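Local coordinates for peptide-binding protein (Photobacterium damsela subsp. piscicida, PDB 6SQX) that cleaves the peptidoglycan of potentially competing bacteria as a secreted NlpC/P60 endopeptidase, probably through a cysteine-type mechanism, at residues T84-N89 with A347-Q352. Sequence-based numbering, arbitrary orientation.
Sequences TQTKNN and ANYAGQ. With EDO (1,2-ethanediol), chain F.
With CG2 of Thr86 anti to its own carbonyl carbon and CG of Tyr349 set likewise (chi1 -61°), the threonine methyl and the tyrosine ring are brought together from opposite directions. Their meeting is a clear case of a CH-pi contact: Thr86 CG2 lies 4.1 Å from the centroid of the Tyr349 ring, only 14° off the ring normal, so the methyl sits over one face and is displaced somewhat toward the rim. The closest ring atom to this methyl is Tyr349 CZ, at 4.0 Å from Thr86 CG2. Gln85 CB comes obliquely to Tyr349 OH, 3.9 Å away; beyond CB the glutamine chain turns from the phenol, already at CG, and its amide ends farther off.

The other branch of Thr86 faces its own loop, where OG1 is hydrogen-bonded to Asn83 O and Val80 N. These bonds tie the threonine into the turn joining strands 76-78 and 87-89, a two-stranded antiparallel hairpin, and help fix the rotation that presents the methyl to the ring. Tyr349, which also touches Asn83, comes from helix 343-349 in the NlpC/P60 region.

No direct hydrogen bond crosses the interface, which buries just 105 Å². Instead, one water donates to Gln85 O at 3.2 Å and is hydrogen-bonded to Tyr349 OH at 2.6 Å, linking the phenol to the hairpin backbone. The polar link between hairpin and peptidase region therefore rests on that water staying in place, whereas the methyl over the ring face gives a nonpolar contact that needs no such mediator.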
# COMPACT_ATOMS: atom_id res chain seq x y z
N THR A 84 -5.73 19.45 -5.72
CA THR A 84 -5.72 19.50 -7.18
C THR A 84 -4.33 19.36 -7.80
O THR A 84 -4.24 19.17 -9.01
CB THR A 84 -6.37 20.78 -7.70
OG1 THR A 84 -5.65 21.92 -7.21
CG2 THR A 84 -7.83 20.81 -7.25
N GLN A 85 -3.26 19.39 -7.00
CA GLN A 85 -1.95 19.02 -7.51
C GLN A 85 -1.87 17.56 -7.92
O GLN A 85 -0.89 17.16 -8.57
CB GLN A 85 -0.87 19.30 -6.46
CG GLN A 85 -0.75 20.78 -6.08
CD GLN A 85 -0.11 21.67 -7.11
OE1 GLN A 85 0.20 21.26 -8.26
NE2 GLN A 85 0.12 22.91 -6.70
N THR A 86 -2.86 16.76 -7.54
CA THR A 86 -2.85 15.31 -7.78
C THR A 86 -4.00 14.87 -8.68
O THR A 86 -4.30 13.66 -8.76
CB THR A 86 -2.87 14.53 -6.46
OG1 THR A 86 -4.15 14.58 -5.83
CG2 THR A 86 -1.83 15.08 -5.49
N LYS A 87 -4.65 15.82 -9.36
CA LYS A 87 -5.85 15.55 -10.15
C LYS A 87 -5.47 15.05 -11.53
O LYS A 87 -4.57 15.59 -12.17
CB LYS A 87 -6.62 16.85 -10.33
CG LYS A 87 -7.95 16.71 -11.07
CD LYS A 87 -8.52 18.09 -11.42
CE LYS A 87 -9.89 17.97 -12.10
NZ LYS A 87 -10.45 19.28 -12.53
N ASN A 88 -6.21 14.05 -12.02
CA ASN A 88 -5.96 13.41 -13.29
C ASN A 88 -7.27 13.17 -14.03
O ASN A 88 -8.29 12.87 -13.41
CB ASN A 88 -5.29 12.03 -13.08
CG ASN A 88 -3.90 12.15 -12.48
OD1 ASN A 88 -2.90 12.20 -13.20
ND2 ASN A 88 -3.84 12.20 -11.15
N ASN A 89 -7.23 13.26 -15.36
CA ASN A 89 -8.38 12.84 -16.17
C ASN A 89 -8.35 11.33 -16.39
O ASN A 89 -7.36 10.78 -16.90
CB ASN A 89 -8.34 13.60 -17.51
CG ASN A 89 -9.52 13.26 -18.39
OD1 ASN A 89 -9.46 12.34 -19.19
ND2 ASN A 89 -10.61 14.02 -18.25
N ALA A 347 5.64 10.61 0.42
CA ALA A 347 6.75 11.48 0.80
C ALA A 347 6.40 12.95 0.65
O ALA A 347 6.81 13.77 1.46
CB ALA A 347 7.98 11.17 -0.05
N ASN A 348 5.63 13.29 -0.39
CA ASN A 348 5.34 14.68 -0.70
C ASN A 348 4.04 15.20 -0.11
O ASN A 348 3.91 16.42 0.09
CB ASN A 348 5.40 14.88 -2.21
CG ASN A 348 6.82 14.91 -2.71
OD1 ASN A 348 7.45 15.97 -2.73
ND2 ASN A 348 7.33 13.75 -3.13
N TYR A 349 3.06 14.34 0.18
CA TYR A 349 1.74 14.82 0.55
C TYR A 349 1.24 14.33 1.90
O TYR A 349 0.17 14.76 2.34
CB TYR A 349 0.68 14.49 -0.53
CG TYR A 349 1.03 15.17 -1.84
CD1 TYR A 349 0.75 16.53 -2.05
CD2 TYR A 349 1.64 14.47 -2.88
CE1 TYR A 349 1.11 17.13 -3.23
CE2 TYR A 349 2.02 15.08 -4.04
CZ TYR A 349 1.72 16.42 -4.22
OH TYR A 349 2.08 17.03 -5.41
N ALA A 350 1.97 13.43 2.56
CA ALA A 350 1.59 13.09 3.92
C ALA A 350 2.12 14.08 4.94
O ALA A 350 1.74 14.02 6.12
CB ALA A 350 2.06 11.66 4.26
N GLY A 351 3.00 14.97 4.52
CA GLY A 351 3.58 15.98 5.40
C GLY A 351 4.48 16.85 4.56
O GLY A 351 4.54 16.69 3.35
N GLN A 352 5.18 17.78 5.23
CA GLN A 352 6.15 18.64 4.56
C GLN A 352 7.44 17.84 4.34
O GLN A 352 8.13 17.49 5.30
CB GLN A 352 6.43 19.84 5.46
CG GLN A 352 7.62 20.63 5.05
CD GLN A 352 7.43 21.29 3.72
OE1 GLN A 352 6.55 22.14 3.56
NE2 GLN A 352 8.26 20.91 2.74
C1 EDO F . -1.50 12.70 8.97
O1 EDO F . -2.90 12.92 8.72
C2 EDO F . -0.86 12.03 7.77
O2 EDO F . -0.69 12.97 6.69
O HOH W 1 1.95 15.91 -7.79